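PDB 3E82: putative oxidoreductase from Klebsiella pneumoniae subsp. pneumoniae MGH 78578, which probably acts as a nucleotide-dependent oxidoreductase of the Gfo/Idh/MocA family, although its substrate is not established. Local coordinates for residues R137-Q142 and D278-Y283. Sequence-based numbering, arbitrary orientation.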
ATOM      1  N   ARG B 137       0.920  -5.216 -18.309  1.00 20.56           N
ATOM      2  CA  ARG B 137       2.140  -4.927 -19.051  1.00 20.83           C
ATOM      3  C   ARG B 137       1.781  -4.240 -20.364  1.00 20.25           C
ATOM      4  O   ARG B 137       2.443  -3.295 -20.785  1.00 17.13           O
ATOM      5  CB  ARG B 137       2.912  -6.216 -19.344  1.00 21.94           C
ATOM      6  CG  ARG B 137       4.285  -5.986 -19.977  1.00 27.86           C
ATOM      7  CD  ARG B 137       4.943  -7.306 -20.384  1.00 32.78           C
ATOM      8  NE  ARG B 137       6.239  -7.101 -21.033  1.00 38.94           N
ATOM      9  CZ  ARG B 137       7.408  -7.061 -20.397  1.00 42.54           C
ATOM     10  NH1 ARG B 137       7.463  -7.220 -19.080  1.00 43.35           N
ATOM     11  NH2 ARG B 137       8.529  -6.845 -21.079  1.00 42.78           N
ATOM     12  N   GLN B 138       0.722  -4.731 -21.000  1.00 21.27           N
ATOM     13  CA  GLN B 138       0.262  -4.188 -22.268  1.00 24.17           C
ATOM     14  C   GLN B 138      -0.133  -2.720 -22.145  1.00 22.48           C
ATOM     15  O   GLN B 138       0.259  -1.900 -22.964  1.00 22.36           O
ATOM     16  CB  GLN B 138      -0.929  -5.003 -22.777  1.00 26.08           C
ATOM     17  CG  GLN B 138      -1.559  -4.456 -24.041  1.00 33.44           C
ATOM     18  CD  GLN B 138      -2.815  -5.218 -24.442  1.00 38.23           C
ATOM     19  OE1 GLN B 138      -3.782  -5.312 -23.669  1.00 42.56           O
ATOM     20  NE2 GLN B 138      -2.810  -5.766 -25.650  1.00 40.18           N
ATOM     21  N   VAL B 139      -0.912  -2.391 -21.122  1.00 22.82           N
ATOM     22  CA  VAL B 139      -1.335  -1.004 -20.933  1.00 21.83           C
ATOM     23  C   VAL B 139      -0.131  -0.096 -20.675  1.00 22.73           C
ATOM     24  O   VAL B 139      -0.036   0.990 -21.246  1.00 23.26           O
ATOM     25  CB  VAL B 139      -2.339  -0.873 -19.767  1.00 22.04           C
ATOM     26  CG1 VAL B 139      -2.705   0.595 -19.561  1.00 20.97           C
ATOM     27  CG2 VAL B 139      -3.595  -1.698 -20.071  1.00 20.48           C
ATOM     28  N   ILE B 140       0.793  -0.544 -19.829  1.00 21.76           N
ATOM     29  CA  ILE B 140       1.984   0.246 -19.534  1.00 22.35           C
ATOM     30  C   ILE B 140       2.813   0.500 -20.796  1.00 24.16           C
ATOM     31  O   ILE B 140       3.183   1.641 -21.091  1.00 23.16           O
ATOM     32  CB  ILE B 140       2.903  -0.460 -18.504  1.00 22.55           C
ATOM     33  CG1 ILE B 140       2.182  -0.579 -17.154  1.00 22.03           C
ATOM     34  CG2 ILE B 140       4.223   0.316 -18.366  1.00 20.31           C
ATOM     35  CD1 ILE B 140       2.954  -1.364 -16.094  1.00 19.88           C
ATOM     36  N   GLU B 141       3.111  -0.570 -21.528  1.00 25.72           N
ATOM     37  CA  GLU B 141       3.911  -0.471 -22.748  1.00 28.43           C
ATOM     38  C   GLU B 141       3.246   0.336 -23.860  1.00 29.10           C
ATOM     39  O   GLU B 141       3.930   0.922 -24.700  1.00 29.89           O
ATOM     40  CB  GLU B 141       4.266  -1.870 -23.247  1.00 30.17           C
ATOM     41  CG  GLU B 141       5.476  -2.457 -22.530  1.00 36.05           C
ATOM     42  CD  GLU B 141       5.692  -3.928 -22.830  1.00 38.37           C
ATOM     43  OE1 GLU B 141       5.345  -4.375 -23.947  1.00 38.20           O
ATOM     44  OE2 GLU B 141       6.221  -4.635 -21.943  1.00 40.72           O
ATOM     45  N   GLN B 142       1.915   0.354 -23.853  1.00 28.27           N
ATOM     46  CA  GLN B 142       1.121   1.106 -24.821  1.00 29.21           C
ATOM     47  C   GLN B 142       1.388   2.601 -24.643  1.00 28.90           C
ATOM     48  O   GLN B 142       1.177   3.397 -25.563  1.00 29.07           O
ATOM     49  CB  GLN B 142      -0.371   0.870 -24.577  1.00 31.15           C
ATOM     50  CG  GLN B 142      -1.046  -0.183 -25.425  1.00 34.52           C
ATOM     51  CD  GLN B 142      -2.387  -0.606 -24.827  1.00 38.15           C
ATOM     52  OE1 GLN B 142      -2.996   0.128 -24.031  1.00 38.65           O
ATOM     53  NE2 GLN B 142      -2.856  -1.787 -25.212  1.00 40.68           N
ATOM     54  N   ASP B 278     -12.447 -10.551 -17.184  1.00 32.24           N
ATOM     55  CA  ASP B 278     -12.443  -9.447 -16.228  1.00 30.85           C
ATOM     56  C   ASP B 278     -11.548  -8.445 -16.935  1.00 29.17           C
ATOM     57  O   ASP B 278     -10.340  -8.636 -17.036  1.00 28.56           O
ATOM     58  CB  ASP B 278     -11.823  -9.861 -14.891  1.00 31.48           C
ATOM     59  CG  ASP B 278     -11.714  -8.697 -13.913  1.00 32.27           C
ATOM     60  OD1 ASP B 278     -12.763  -8.123 -13.552  1.00 33.54           O
ATOM     61  OD2 ASP B 278     -10.582  -8.352 -13.505  1.00 32.54           O
ATOM     62  N   PRO B 279     -12.135  -7.356 -17.436  1.00 28.47           N
ATOM     63  CA  PRO B 279     -11.347  -6.357 -18.147  1.00 27.56           C
ATOM     64  C   PRO B 279     -10.463  -5.450 -17.320  1.00 27.29           C
ATOM     65  O   PRO B 279     -10.605  -5.335 -16.104  1.00 25.83           O
ATOM     66  CB  PRO B 279     -12.411  -5.571 -18.891  1.00 27.75           C
ATOM     67  CG  PRO B 279     -13.493  -5.506 -17.872  1.00 27.87           C
ATOM     68  CD  PRO B 279     -13.542  -6.928 -17.328  1.00 27.99           C
ATOM     69  N   LEU B 280      -9.537  -4.815 -18.017  1.00 25.81           N
ATOM     70  CA  LEU B 280      -8.647  -3.855 -17.412  1.00 25.61           C
ATOM     71  C   LEU B 280      -9.510  -2.596 -17.382  1.00 26.69           C
ATOM     72  O   LEU B 280     -10.182  -2.285 -18.372  1.00 26.46           O
ATOM     73  CB  LEU B 280      -7.433  -3.646 -18.314  1.00 24.23           C
ATOM     74  CG  LEU B 280      -6.500  -4.851 -18.502  1.00 24.21           C
ATOM     75  CD1 LEU B 280      -5.958  -4.868 -19.928  1.00 22.87           C
ATOM     76  CD2 LEU B 280      -5.363  -4.790 -17.482  1.00 20.55           C
ATOM     77  N   VAL B 281      -9.535  -1.903 -16.248  1.00 25.29           N
ATOM     78  CA  VAL B 281     -10.309  -0.668 -16.140  1.00 24.87           C
ATOM     79  C   VAL B 281      -9.304   0.488 -16.147  1.00 24.93           C
ATOM     80  O   VAL B 281      -8.482   0.624 -15.235  1.00 23.86           O
ATOM     81  CB  VAL B 281     -11.163  -0.648 -14.843  1.00 26.56           C
ATOM     82  CG1 VAL B 281     -11.940   0.648 -14.750  1.00 26.81           C
ATOM     83  CG2 VAL B 281     -12.126  -1.832 -14.835  1.00 25.99           C
ATOM     84  N   ILE B 282      -9.368   1.307 -17.194  1.00 23.07           N
ATOM     85  CA  ILE B 282      -8.447   2.424 -17.367  1.00 22.36           C
ATOM     86  C   ILE B 282      -9.078   3.795 -17.135  1.00 23.48           C
ATOM     87  O   ILE B 282     -10.168   4.079 -17.635  1.00 23.95           O
ATOM     88  CB  ILE B 282      -7.849   2.414 -18.791  1.00 22.02           C
ATOM     89  CG1 ILE B 282      -7.144   1.084 -19.052  1.00 22.24           C
ATOM     90  CG2 ILE B 282      -6.894   3.587 -18.968  1.00 22.97           C
ATOM     91  CD1 ILE B 282      -6.677   0.907 -20.496  1.00 23.27           C
ATOM     92  N   TYR B 283      -8.371   4.638 -16.389  1.00 22.42           N
ATOM     93  CA  TYR B 283      -8.812   5.998 -16.081  1.00 23.76           C
ATOM     94  C   TYR B 283      -7.846   6.962 -16.757  1.00 25.88           C
ATOM     95  O   TYR B 283      -6.643   6.895 -16.523  1.00 26.23           O
ATOM     96  CB  TYR B 283      -8.757   6.251 -14.570  1.00 23.74           C
ATOM     97  CG  TYR B 283      -9.677   5.385 -13.759  1.00 23.75           C
ATOM     98  CD1 TYR B 283     -10.988   5.778 -13.502  1.00 24.22           C
ATOM     99  CD2 TYR B 283      -9.248   4.161 -13.268  1.00 24.67           C
ATOM    100  CE1 TYR B 283     -11.845   4.969 -12.773  1.00 27.67           C
ATOM    101  CE2 TYR B 283     -10.093   3.340 -12.538  1.00 24.93           C
ATOM    102  CZ  TYR B 283     -11.391   3.746 -12.294  1.00 28.90           C
ATOM    103  OH  TYR B 283     -12.237   2.927 -11.580  1.00 28.99           O
TER
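Val-139 meets Leu-280 and Ile-282 in a small, buried and mainly apolar helix-on-sheet contact, where the C-terminal part of helix 131-142 lies against one face of the mixed sheet of the C-terminal alpha/beta domain. The valine points both methyls at the strand. With CG1 anti to the backbone N (chi1 177°), CG2 stands opposite the carbonyl carbon. Val-139 CG2 comes tip to tip with CD1 of Leu-280 at 4.0 Å. The same Val-139 CG2 lies 4.1 Å from CD1 of Ile-282; CG1 reaches that isoleucine methyl too, so the Ile-282 tip touches both branches of the valine. Alternation along a strand supplies the two partners: residues 280 and 282 face the helix, whereas Tyr-283 turns the other way and packs on Gly-236 of the second subunit. In the Gfo/Idh/MocA fold a Rossmann domain is joined to a domain built on a large open, mostly antiparallel sheet with helices on one face, and strand 280-284 runs between strands 248-252 and 289-292. Helix and strand cross at -30°, their axes 10.8 Å apart at closest approach. Beside the methyl cluster, Gln-138 OE1 passes 4.4 Å from Leu-280 CD1, but its hydrogen bond goes to NE2 of Gln-292 on the adjoining strand.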